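Local coordinates for membrane-anchored mycosin mycp1 (Mycobacterium thermoresistibile, PDB 4HVL), which probably cleaves proteins as a subtilisin-like serine endopeptidase and is an essential component of the mycobacterial ESX-1 (type VII) secretion system, at residues C29-V34 / L289-E294; K57-A62 / I325-P330; N151-A156 / V187-D192; S268-S273 / A281-I286. All coordinates share one frame; numbering follows the deposited sequence.

Contact 1 of 4, residues C29-V34 / L289-E294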
loop_
_atom_site.group_PDB
_atom_site.type_symbol
_atom_site.label_atom_id
_atom_site.label_comp_id
_atom_site.label_asym_id
_atom_site.label_seq_id
_atom_site.Cartn_x
_atom_site.Cartn_y
_atom_site.Cartn_z
ATOM N N CYS A 29 7.503 -19.101 9.600
ATOM C CA CYS A 29 7.182 -18.204 8.498
ATOM C C CYS A 29 6.441 -18.932 7.386
ATOM O O CYS A 29 6.725 -20.082 7.073
ATOM C CB CYS A 29 8.464 -17.579 7.959
ATOM S SG CYS A 29 9.296 -16.559 9.213
ATOM N N ALA A 30 5.490 -18.235 6.794
ATOM C CA ALA A 30 4.791 -18.718 5.604
ATOM C C ALA A 30 5.644 -18.503 4.368
ATOM O O ALA A 30 6.617 -17.739 4.391
ATOM C CB ALA A 30 3.466 -17.987 5.450
ATOM N N ALA A 31 5.281 -19.202 3.292
ATOM C CA ALA A 31 5.857 -18.974 1.962
ATOM C C ALA A 31 4.716 -19.007 0.950
ATOM O O ALA A 31 3.733 -19.708 1.156
ATOM C CB ALA A 31 6.871 -20.033 1.638
ATOM N N PRO A 32 4.822 -18.216 -0.122
ATOM C CA PRO A 32 3.793 -18.247 -1.138
ATOM C C PRO A 32 3.910 -19.506 -1.968
ATOM O O PRO A 32 4.952 -20.191 -1.931
ATOM C CB PRO A 32 4.131 -17.030 -1.997
ATOM C CG PRO A 32 5.603 -16.953 -1.912
ATOM C CD PRO A 32 5.916 -17.297 -0.482
ATOM N N THR A 33 2.878 -19.765 -2.764
ATOM C CA THR A 33 2.830 -20.967 -3.567
ATOM C C THR A 33 2.060 -20.729 -4.889
ATOM O O THR A 33 1.917 -19.590 -5.339
ATOM C CB THR A 33 2.342 -22.181 -2.707
ATOM O OG1 THR A 33 2.433 -23.378 -3.467
ATOM C CG2 THR A 33 0.896 -22.018 -2.160
ATOM N N VAL A 34 1.587 -21.804 -5.495
ATOM C CA VAL A 34 0.943 -21.755 -6.800
ATOM C C VAL A 34 -0.255 -22.681 -6.816
ATOM O O VAL A 34 -0.306 -23.658 -6.060
ATOM C CB VAL A 34 1.928 -22.179 -7.920
ATOM C CG1 VAL A 34 3.125 -21.242 -7.951
ATOM C CG2 VAL A 34 2.408 -23.614 -7.716
ATOM N N LEU A 289 5.889 -12.522 -7.524
ATOM C CA LEU A 289 7.068 -13.354 -7.294
ATOM C C LEU A 289 7.290 -13.636 -5.817
ATOM O O LEU A 289 6.974 -12.816 -4.949
ATOM C CB LEU A 289 8.328 -12.685 -7.858
ATOM C CG LEU A 289 8.304 -12.243 -9.336
ATOM C CD1 LEU A 289 9.650 -11.612 -9.708
ATOM C CD2 LEU A 289 7.964 -13.413 -10.238
ATOM N N GLY A 290 7.851 -14.806 -5.545
ATOM C CA GLY A 290 8.135 -15.246 -4.187
ATOM C C GLY A 290 9.570 -14.987 -3.760
ATOM O O GLY A 290 10.289 -14.157 -4.355
ATOM N N TYR A 291 9.989 -15.738 -2.743
ATOM C CA TYR A 291 11.254 -15.522 -2.065
ATOM C C TYR A 291 12.476 -15.848 -2.927
ATOM O O TYR A 291 13.584 -15.462 -2.579
ATOM C CB TYR A 291 11.330 -16.355 -0.774
ATOM C CG TYR A 291 10.203 -16.140 0.235
ATOM C CD1 TYR A 291 9.475 -14.939 0.278
ATOM C CD2 TYR A 291 9.891 -17.126 1.176
ATOM C CE1 TYR A 291 8.446 -14.743 1.200
ATOM C CE2 TYR A 291 8.874 -16.928 2.100
ATOM C CZ TYR A 291 8.142 -15.740 2.101
ATOM O OH TYR A 291 7.150 -15.532 3.039
ATOM N N GLY A 292 12.280 -16.584 -4.016
ATOM C CA GLY A 292 13.380 -16.893 -4.931
ATOM C C GLY A 292 13.239 -16.140 -6.250
ATOM O O GLY A 292 14.015 -16.349 -7.154
ATOM N N GLY A 293 12.252 -15.259 -6.356
ATOM C CA GLY A 293 11.950 -14.609 -7.630
ATOM C C GLY A 293 11.152 -15.480 -8.577
ATOM O O GLY A 293 11.071 -15.182 -9.780
ATOM N N GLU A 294 10.542 -16.538 -8.025
ATOM C CA GLU A 294 9.714 -17.498 -8.771
ATOM C C GLU A 294 8.268 -17.016 -8.847
ATOM O O GLU A 294 7.741 -16.486 -7.872
ATOM C CB GLU A 294 9.776 -18.892 -8.088
ATOM C CG GLU A 294 8.847 -19.138 -6.887
ATOM C CD GLU A 294 9.225 -18.460 -5.560
ATOM O OE1 GLU A 294 10.159 -17.642 -5.514
ATOM O OE2 GLU A 294 8.580 -18.763 -4.516
#
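The phenol oxygen of Y291 takes part in one short and one weak hydrogen bond. Its OH gives its proton to the backbone carbonyl of A30, with Y291 OH 2.6 Å from A30 O, and the weak bond is with the amide of A100. The hydroxyl comes in bent, 132° at the carbonyl oxygen, and stands well above the plane of the A30 peptide. From the ring's side, A30 O sits at the edge and in the plane of the phenol.

P32 deals with the flat of the same ring. Its CD rests over one face, 3.9 Å from the ring centroid and shifted toward the rim, nearest to Y291 CZ at 3.7 Å; this is a CH-pi contact. Y291 belongs to a type I turn, G290 to G293, and chi1 (-56°) sets its CG beside the backbone N. The ring lies against A30, A31 and P32, with A31 CB 3.7 Å from Y291 CE2. One atom further round the proline, P32 CG packs on the backbone of G290, 3.8 Å from its CA, and lies 4.3 Å from E294 OE2. The E294 carboxylate folds back on the turn, OE1 accepting from G292 N at 2.8 Å.

The contact lies at the surface and joins the 29-34 loop, which the C29-C98 disulfide also ties to the body, to the 289-294 turn. P32 touches V296 and L299 of strand 295-300 and L104 of helix 102-110, while T33 pairs through its backbone with N297 and A298, and Y291 touches T103 at the start of that helix.

Contact 2 of 4, residues K57-A62 / I325-P330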
loop_
_atom_site.group_PDB
_atom_site.type_symbol
_atom_site.label_atom_id
_atom_site.label_comp_id
_atom_site.label_asym_id
_atom_site.label_seq_id
_atom_site.Cartn_x
_atom_site.Cartn_y
_atom_site.Cartn_z
ATOM N N LYS A 57 7.630 1.117 -22.933
ATOM C CA LYS A 57 8.267 1.856 -24.019
ATOM C C LYS A 57 8.613 3.275 -23.536
ATOM O O LYS A 57 9.517 3.913 -24.069
ATOM C CB LYS A 57 7.370 1.911 -25.270
ATOM C CG LYS A 57 6.956 0.543 -25.814
ATOM C CD LYS A 57 6.532 0.560 -27.289
ATOM C CE LYS A 57 5.675 1.777 -27.641
ATOM N NZ LYS A 57 4.777 1.562 -28.814
ATOM N N PHE A 58 7.902 3.755 -22.513
ATOM C CA PHE A 58 7.972 5.152 -22.093
ATOM C C PHE A 58 8.747 5.392 -20.794
ATOM O O PHE A 58 9.277 6.487 -20.606
ATOM C CB PHE A 58 6.557 5.725 -22.015
ATOM C CG PHE A 58 5.823 5.618 -23.320
ATOM C CD1 PHE A 58 6.235 6.375 -24.421
ATOM C CD2 PHE A 58 4.783 4.716 -23.481
ATOM C CE1 PHE A 58 5.605 6.251 -25.650
ATOM C CE2 PHE A 58 4.140 4.597 -24.694
ATOM C CZ PHE A 58 4.552 5.362 -25.788
ATOM N N ALA A 59 8.841 4.371 -19.943
ATOM C CA ALA A 59 9.561 4.444 -18.660
ATOM C C ALA A 59 9.636 3.060 -18.006
ATOM O O ALA A 59 8.772 2.227 -18.230
ATOM C CB ALA A 59 8.894 5.428 -17.704
ATOM N N THR A 60 10.681 2.832 -17.206
ATOM C CA THR A 60 10.867 1.576 -16.478
ATOM C C THR A 60 11.176 1.745 -14.976
ATOM O O THR A 60 11.431 0.760 -14.302
ATOM C CB THR A 60 12.048 0.783 -17.050
ATOM O OG1 THR A 60 13.236 1.569 -16.943
ATOM C CG2 THR A 60 11.817 0.415 -18.502
ATOM N N GLY A 61 11.173 2.991 -14.488
ATOM C CA GLY A 61 11.575 3.324 -13.130
ATOM C C GLY A 61 13.069 3.480 -12.858
ATOM O O GLY A 61 13.465 3.542 -11.700
ATOM N N ALA A 62 13.900 3.567 -13.901
ATOM C CA ALA A 62 15.344 3.703 -13.715
ATOM C C ALA A 62 15.649 5.001 -12.986
ATOM O O ALA A 62 15.060 6.027 -13.306
ATOM C CB ALA A 62 16.082 3.688 -15.054
ATOM N N ILE A 325 6.299 7.569 -13.757
ATOM C CA ILE A 325 6.023 8.984 -13.975
ATOM C C ILE A 325 7.208 9.858 -13.568
ATOM O O ILE A 325 7.641 10.727 -14.352
ATOM C CB ILE A 325 4.717 9.425 -13.271
ATOM C CG1 ILE A 325 3.494 8.857 -14.019
ATOM C CG2 ILE A 325 4.602 10.938 -13.236
ATOM C CD1 ILE A 325 2.198 8.824 -13.222
ATOM N N ARG A 326 7.772 9.594 -12.392
ATOM C CA ARG A 326 8.846 10.422 -11.863
ATOM C C ARG A 326 10.121 10.248 -12.693
ATOM O O ARG A 326 10.876 11.223 -12.874
ATOM C CB ARG A 326 9.096 10.146 -10.381
ATOM C CG ARG A 326 7.887 10.411 -9.498
ATOM C CD ARG A 326 8.305 10.812 -8.083
ATOM N NE ARG A 326 8.661 12.226 -8.028
ATOM C CZ ARG A 326 8.910 12.898 -6.904
ATOM N NH1 ARG A 326 8.876 12.269 -5.720
ATOM N NH2 ARG A 326 9.202 14.205 -6.957
ATOM N N GLN A 327 10.355 9.047 -13.237
ATOM C CA GLN A 327 11.473 8.886 -14.167
ATOM C C GLN A 327 11.260 9.729 -15.431
ATOM O O GLN A 327 12.154 10.451 -15.859
ATOM C CB GLN A 327 11.722 7.424 -14.585
ATOM C CG GLN A 327 12.880 7.324 -15.588
ATOM C CD GLN A 327 13.006 5.982 -16.302
ATOM O OE1 GLN A 327 12.138 5.120 -16.217
ATOM N NE2 GLN A 327 14.104 5.815 -17.036
ATOM N N ARG A 328 10.085 9.614 -16.037
ATOM C CA ARG A 328 9.857 10.238 -17.328
ATOM C C ARG A 328 9.728 11.751 -17.192
ATOM O O ARG A 328 10.112 12.483 -18.099
ATOM C CB ARG A 328 8.608 9.679 -17.982
ATOM C CG ARG A 328 8.476 10.098 -19.426
ATOM C CD ARG A 328 7.323 9.351 -20.056
ATOM N NE ARG A 328 7.117 9.820 -21.413
ATOM C CZ ARG A 328 7.874 9.485 -22.441
ATOM N NH1 ARG A 328 8.899 8.651 -22.305
ATOM N NH2 ARG A 328 7.589 9.984 -23.617
ATOM N N TYR A 329 9.189 12.196 -16.062
ATOM C CA TYR A 329 8.979 13.603 -15.782
ATOM C C TYR A 329 9.571 13.956 -14.409
ATOM O O TYR A 329 8.831 14.142 -13.439
ATOM C CB TYR A 329 7.484 13.905 -15.812
ATOM C CG TYR A 329 6.801 13.494 -17.114
ATOM C CD1 TYR A 329 7.035 14.199 -18.306
ATOM C CD2 TYR A 329 5.933 12.402 -17.161
ATOM C CE1 TYR A 329 6.419 13.820 -19.494
ATOM C CE2 TYR A 329 5.312 12.020 -18.353
ATOM C CZ TYR A 329 5.555 12.735 -19.504
ATOM O OH TYR A 329 4.940 12.374 -20.687
ATOM N N PRO A 330 10.915 14.048 -14.317
ATOM C CA PRO A 330 11.535 14.240 -13.000
ATOM C C PRO A 330 11.276 15.626 -12.371
ATOM O O PRO A 330 11.518 15.797 -11.188
ATOM C CB PRO A 330 13.038 13.991 -13.267
ATOM C CG PRO A 330 13.222 14.245 -14.727
ATOM C CD PRO A 330 11.910 13.934 -15.401
HETATM O O HOH W 1 13.966 3.429 -18.840
#
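Hydrogen bonds from side chain to backbone carry most of this contact, and Q327 makes three of them with one atom. Its carboxamide oxygen faces a row of amides in the 57-62 loop: T60 N lies 2.9 Å from Q327 OE1 in the carbonyl plane, G61 N gives a weak bond at the same length, and A62 N a longer, also weak one, 3.3 Å from Q327 OE1. CG anti to the backbone N (chi1 178°) and an extended chain beyond it carry the amide out from the helix to these donors. At the other end of the loop R328 NH1 donates to F58 O at 2.8 Å, on a lone pair, although the oxygen lies 24° out of the guanidinium plane.

One water joins the two sides, accepting from Q327 NE2 and donating to T60 OG1, a hydroxyl that also bonds to D125.

Van der Waals contacts between carbons and polar groups surround these bonds. F58 CB sits over one face of the R328 guanidinium, and the two side chains run side by side with their planes 78° apart. A59 CB points at the helix, 3.6 Å from Q327 OE1, and A62 CB touches Q327 NE2 at 3.5 Å.

Q327 and R328 belong to the last turn of helix 311-328, whose first turn holds the predicted catalytic serine S312, bound here against the loop that leads into strand 65-70, as in the subtilisin fold.

Contact 3 of 4, residues N151-A156 / V187-D192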
loop_
_atom_site.group_PDB
_atom_site.type_symbol
_atom_site.label_atom_id
_atom_site.label_comp_id
_atom_site.label_asym_id
_atom_site.label_seq_id
_atom_site.Cartn_x
_atom_site.Cartn_y
_atom_site.Cartn_z
ATOM N N ASN A 151 -5.637 4.716 23.014
ATOM C CA ASN A 151 -4.193 4.923 22.826
ATOM C C ASN A 151 -3.265 3.798 23.296
ATOM O O ASN A 151 -2.077 3.822 22.980
ATOM C CB ASN A 151 -3.773 6.266 23.423
ATOM C CG ASN A 151 -4.255 7.428 22.578
ATOM O OD1 ASN A 151 -4.122 7.413 21.349
ATOM N ND2 ASN A 151 -4.839 8.410 23.208
ATOM N N THR A 152 -3.789 2.815 24.026
ATOM C CA THR A 152 -3.001 1.658 24.391
ATOM C C THR A 152 -3.402 0.368 23.695
ATOM O O THR A 152 -2.964 -0.692 24.109
ATOM C CB THR A 152 -3.071 1.410 25.905
ATOM O OG1 THR A 152 -4.448 1.271 26.306
ATOM C CG2 THR A 152 -2.400 2.556 26.637
ATOM N N THR A 153 -4.230 0.441 22.657
ATOM C CA THR A 153 -4.538 -0.732 21.844
ATOM C C THR A 153 -3.349 -1.069 20.926
ATOM O O THR A 153 -2.449 -0.246 20.717
ATOM C CB THR A 153 -5.753 -0.487 20.928
ATOM O OG1 THR A 153 -5.479 0.630 20.071
ATOM C CG2 THR A 153 -7.049 -0.212 21.746
ATOM N N GLN A 154 -3.372 -2.274 20.362
ATOM C CA GLN A 154 -2.362 -2.671 19.401
ATOM C C GLN A 154 -2.421 -1.783 18.148
ATOM O O GLN A 154 -1.377 -1.468 17.577
ATOM C CB GLN A 154 -2.508 -4.148 19.024
ATOM C CG GLN A 154 -2.111 -5.101 20.138
ATOM C CD GLN A 154 -2.200 -6.573 19.722
ATOM O OE1 GLN A 154 -1.935 -6.938 18.562
ATOM N NE2 GLN A 154 -2.565 -7.424 20.669
ATOM N N THR A 155 -3.628 -1.388 17.730
ATOM C CA THR A 155 -3.796 -0.467 16.602
ATOM C C THR A 155 -3.101 0.867 16.869
ATOM O O THR A 155 -2.420 1.394 15.997
ATOM C CB THR A 155 -5.276 -0.205 16.301
ATOM O OG1 THR A 155 -5.923 -1.452 16.062
ATOM C CG2 THR A 155 -5.449 0.674 15.075
ATOM N N ALA A 156 -3.274 1.413 18.071
ATOM C CA ALA A 156 -2.643 2.686 18.413
ATOM C C ALA A 156 -1.131 2.565 18.376
ATOM O O ALA A 156 -0.451 3.423 17.816
ATOM C CB ALA A 156 -3.091 3.156 19.771
ATOM N N VAL A 187 -14.842 5.641 14.458
ATOM C CA VAL A 187 -14.808 7.101 14.521
ATOM C C VAL A 187 -15.102 7.647 15.943
ATOM O O VAL A 187 -14.596 8.704 16.327
ATOM C CB VAL A 187 -15.762 7.716 13.453
ATOM C CG1 VAL A 187 -17.231 7.529 13.813
ATOM C CG2 VAL A 187 -15.468 9.198 13.272
ATOM N N THR A 188 -15.876 6.914 16.734
ATOM C CA THR A 188 -16.217 7.351 18.088
ATOM C C THR A 188 -15.136 7.015 19.117
ATOM O O THR A 188 -15.196 7.484 20.245
ATOM C CB THR A 188 -17.543 6.721 18.539
ATOM O OG1 THR A 188 -17.494 5.308 18.304
ATOM C CG2 THR A 188 -18.734 7.363 17.760
ATOM N N ARG A 189 -14.148 6.216 18.711
ATOM C CA ARG A 189 -13.070 5.800 19.585
ATOM C C ARG A 189 -11.762 6.250 18.979
ATOM O O ARG A 189 -10.945 5.414 18.604
ATOM C CB ARG A 189 -13.085 4.275 19.742
ATOM C CG ARG A 189 -14.252 3.741 20.573
ATOM C CD ARG A 189 -14.126 2.245 20.856
ATOM N NE ARG A 189 -12.993 1.928 21.742
ATOM C CZ ARG A 189 -11.805 1.434 21.361
ATOM N NH1 ARG A 189 -11.539 1.169 20.084
ATOM N NH2 ARG A 189 -10.860 1.194 22.271
ATOM N N PRO A 190 -11.560 7.578 18.876
ATOM C CA PRO A 190 -10.432 8.104 18.118
ATOM C C PRO A 190 -9.074 7.841 18.777
ATOM O O PRO A 190 -8.929 8.030 19.966
ATOM C CB PRO A 190 -10.724 9.614 18.062
ATOM C CG PRO A 190 -11.556 9.889 19.271
ATOM C CD PRO A 190 -12.406 8.666 19.425
ATOM N N ILE A 191 -8.102 7.396 17.992
ATOM C CA ILE A 191 -6.724 7.227 18.454
ATOM C C ILE A 191 -5.999 8.548 18.205
ATOM O O ILE A 191 -6.257 9.198 17.190
ATOM C CB ILE A 191 -6.047 6.086 17.641
ATOM C CG1 ILE A 191 -6.554 4.715 18.119
ATOM C CG2 ILE A 191 -4.534 6.152 17.727
ATOM C CD1 ILE A 191 -6.322 3.589 17.126
ATOM N N ASP A 192 -5.085 8.958 19.090
ATOM C CA ASP A 192 -4.283 10.143 18.798
ATOM C C ASP A 192 -3.159 9.699 17.839
ATOM O O ASP A 192 -2.241 9.037 18.238
ATOM C CB ASP A 192 -3.737 10.825 20.083
ATOM C CG ASP A 192 -2.706 11.944 19.780
ATOM O OD1 ASP A 192 -2.529 12.314 18.582
ATOM O OD2 ASP A 192 -2.034 12.440 20.732
HETATM O O HOH W 2 -1.681 7.076 20.098
HETATM O O HOH W 3 -1.226 6.046 17.405
#
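Two side-chain torsions set this contact up. N151 has CG anti to its carbonyl carbon (chi1 -73°), and the second rotation brings its OD1 round to the backbone of D192. I191 has CG1 in the equivalent position (chi1 -75°), leaving CG2 anti to the backbone N, and both branches then meet the first turn of helix 154-171.

The hydrogen bond that follows is nearly straight. D192 N donates to N151 OD1 at 2.9 Å with an angle of 161° at the hydrogen, in the carbonyl plane and on a lone pair. D192 CB lies 3.7 Å from the same oxygen, while the carboxylate turns away and bonds to T194.

I191 is buried. Its CD1 meets T155 CG2 at 3.7 Å, the two side chains crossing at about a right angle, and also reaches A156 N. Its CG2 rests 3.9 Å from A156 CB, and on the strand side I191 leans on Y185. T153, at the N-cap, accepts from A156 N through OG1 at 3.1 Å; the same OG1 also bonds to P150 O. Further out, R189 NH2 comes edge-on to T153 CG2, 4.1 Å away.

Two waters lie between the segments, one near N151 OD1 and D192 O, the other near A156 O and D192 O.

The side chain of T155 is about 6 Å from that of E181, a zinc ligand. The chemistry is that of a joint with a greasy middle and a wet margin: I191 packs on the capped helix start, and the D192 N to N151 OD1 hydrogen bond sets the direction in which the 187-192 loop meets it.

Contact 4 of 4, residues S268-S273 / A281-I286. With ACT (acetate ion), chain L.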
loop_
_atom_site.group_PDB
_atom_site.type_symbol
_atom_site.label_atom_id
_atom_site.label_comp_id
_atom_site.label_asym_id
_atom_site.label_seq_id
_atom_site.Cartn_x
_atom_site.Cartn_y
_atom_site.Cartn_z
ATOM N N SER A 268 -13.663 -4.416 -5.946
ATOM C CA SER A 268 -13.513 -5.608 -5.124
ATOM C C SER A 268 -14.393 -5.478 -3.882
ATOM O O SER A 268 -14.400 -4.420 -3.228
ATOM C CB SER A 268 -12.050 -5.749 -4.675
ATOM O OG SER A 268 -11.123 -5.813 -5.763
ATOM N N ASN A 269 -15.092 -6.553 -3.513
ATOM C CA ASN A 269 -16.013 -6.491 -2.367
ATOM C C ASN A 269 -15.366 -6.400 -0.997
ATOM O O ASN A 269 -16.026 -6.087 -0.018
ATOM C CB ASN A 269 -17.034 -7.638 -2.391
ATOM C CG ASN A 269 -16.404 -9.020 -2.301
ATOM O OD1 ASN A 269 -15.193 -9.184 -2.135
ATOM N ND2 ASN A 269 -17.241 -10.034 -2.435
ATOM N N PHE A 270 -14.068 -6.640 -0.923
ATOM C CA PHE A 270 -13.348 -6.442 0.318
ATOM C C PHE A 270 -12.710 -5.044 0.418
ATOM O O PHE A 270 -12.124 -4.705 1.442
ATOM C CB PHE A 270 -12.273 -7.517 0.461
ATOM C CG PHE A 270 -11.359 -7.608 -0.715
ATOM C CD1 PHE A 270 -10.330 -6.683 -0.889
ATOM C CD2 PHE A 270 -11.528 -8.617 -1.666
ATOM C CE1 PHE A 270 -9.475 -6.774 -1.978
ATOM C CE2 PHE A 270 -10.683 -8.701 -2.760
ATOM C CZ PHE A 270 -9.662 -7.776 -2.919
ATOM N N SER A 271 -12.807 -4.233 -0.628
ATOM C CA SER A 271 -12.082 -2.956 -0.650
ATOM C C SER A 271 -12.814 -1.959 0.251
ATOM O O SER A 271 -14.006 -1.740 0.092
ATOM C CB SER A 271 -11.976 -2.419 -2.079
ATOM O OG SER A 271 -11.014 -1.389 -2.190
ATOM N N MET A 272 -12.098 -1.388 1.209
ATOM C CA MET A 272 -12.666 -0.420 2.151
ATOM C C MET A 272 -12.941 0.915 1.460
ATOM O O MET A 272 -12.027 1.572 0.952
ATOM C CB MET A 272 -11.704 -0.194 3.334
ATOM C CG MET A 272 -11.810 -1.244 4.436
ATOM S SD MET A 272 -13.377 -1.207 5.361
ATOM C CE MET A 272 -13.302 0.456 5.998
ATOM N N SER A 273 -14.209 1.320 1.461
ATOM C CA SER A 273 -14.615 2.561 0.834
ATOM C C SER A 273 -14.486 3.697 1.820
ATOM O O SER A 273 -14.624 3.505 3.042
ATOM C CB SER A 273 -16.092 2.485 0.367
ATOM O OG SER A 273 -16.985 2.539 1.475
ATOM N N ALA A 281 -6.895 0.050 -8.655
ATOM C CA ALA A 281 -6.032 -0.784 -9.451
ATOM C C ALA A 281 -6.289 -2.284 -9.135
ATOM O O ALA A 281 -7.018 -2.601 -8.196
ATOM C CB ALA A 281 -4.585 -0.385 -9.199
ATOM N N PRO A 282 -5.738 -3.209 -9.953
ATOM C CA PRO A 282 -6.037 -4.622 -9.751
ATOM C C PRO A 282 -5.641 -5.111 -8.354
ATOM O O PRO A 282 -4.563 -4.774 -7.856
ATOM C CB PRO A 282 -5.193 -5.293 -10.810
ATOM C CG PRO A 282 -5.194 -4.297 -11.920
ATOM C CD PRO A 282 -4.972 -3.008 -11.185
ATOM N N ALA A 283 -6.526 -5.892 -7.752
ATOM C CA ALA A 283 -6.378 -6.334 -6.362
ATOM C C ALA A 283 -6.819 -7.790 -6.128
ATOM O O ALA A 283 -6.819 -8.245 -4.984
ATOM C CB ALA A 283 -7.187 -5.398 -5.475
ATOM N N GLU A 284 -7.181 -8.511 -7.192
ATOM C CA GLU A 284 -7.681 -9.886 -7.090
ATOM C C GLU A 284 -6.940 -10.784 -8.088
ATOM O O GLU A 284 -6.482 -10.323 -9.137
ATOM C CB GLU A 284 -9.186 -9.944 -7.411
ATOM C CG GLU A 284 -10.085 -9.078 -6.549
ATOM C CD GLU A 284 -11.519 -9.032 -7.072
ATOM O OE1 GLU A 284 -11.983 -10.012 -7.709
ATOM O OE2 GLU A 284 -12.182 -8.002 -6.872
ATOM N N ASN A 285 -6.828 -12.072 -7.747
ATOM C CA ASN A 285 -6.279 -13.084 -8.668
ATOM C C ASN A 285 -4.932 -12.630 -9.211
ATOM O O ASN A 285 -4.659 -12.669 -10.425
ATOM C CB ASN A 285 -7.290 -13.385 -9.786
ATOM C CG ASN A 285 -8.590 -13.981 -9.263
ATOM O OD1 ASN A 285 -9.652 -13.363 -9.344
ATOM N ND2 ASN A 285 -8.516 -15.191 -8.738
ATOM N N ILE A 286 -4.090 -12.202 -8.272
ATOM C CA ILE A 286 -2.806 -11.581 -8.570
ATOM C C ILE A 286 -1.711 -12.657 -8.771
ATOM O O ILE A 286 -1.717 -13.722 -8.132
ATOM C CB ILE A 286 -2.424 -10.575 -7.450
ATOM C CG1 ILE A 286 -3.414 -9.402 -7.391
ATOM C CG2 ILE A 286 -1.001 -10.050 -7.592
ATOM C CD1 ILE A 286 -3.585 -8.645 -8.687
HETATM C C ACT L . -5.324 -17.129 -10.202
HETATM O O ACT L . -4.361 -16.944 -11.006
HETATM O OXT ACT L . -5.463 -16.492 -9.115
HETATM C CH3 ACT L . -6.351 -18.157 -10.584
HETATM O O HOH W 4 -14.774 -8.932 -5.377
#
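The polar part of the contact centres on E284 OE2. S268 OG donates to it at 2.7 Å, and E284 OE2 accepts on its anti lone pair, the one facing away from the other carboxylate oxygen. A water gives E284 OE2 a second hydrogen bond, 3.1 Å long, and accepts from N269 N, so the carboxylate is tied both to the serine hydroxyl and to the backbone of the type I turn S268 to S271. The E284 chain runs extended beyond CG, which carries its acid group across to that turn.

Van der Waals contacts centre on F270. S268 CB lies against one face of its ring, 3.6 Å above the plane, and the edge of the ring meets the other segment: F270 CZ is 3.5 Å from A283 O, and F270 CE2 is 3.9 Å from E284 CG. The apolar pair is F270 CZ with A283 CB, at 4.3 Å. A283 CB lies 4.0 Å from S268 OG.

An acetate, probably from the crystallisation liquor, is weakly bonded to N285 ND2. Elsewhere, S268 pairs through its backbone with G260, and W45 NE1 donates to E284 O. A carboxylate gripped by a hydroxyl and a water would probably stay ionised, and it links the loop just after strand 277-282 to the turn S268-S271.

Contacts 1 and 4 follow each other along the chain, since segments 281-286 and 289-294 adjoin in the sequence, yet their centres stand 21 Å apart. Both lie near the predicted charge relay: in contact 1 the Y291 side chain is about 7 Å from that of H101, and in contact 4 the A283 side chain is about 8 Å from that of S312, where H101 and S312 bind a zinc ion. Contact 2 grips the far end of the helix that begins beside S312, away from the annotated sites. Contact 3 is on the other side of the chain's centre from contact 2, 39 Å between centres, and neighbours a different zinc ion, about 10 Å from the side chain of T155.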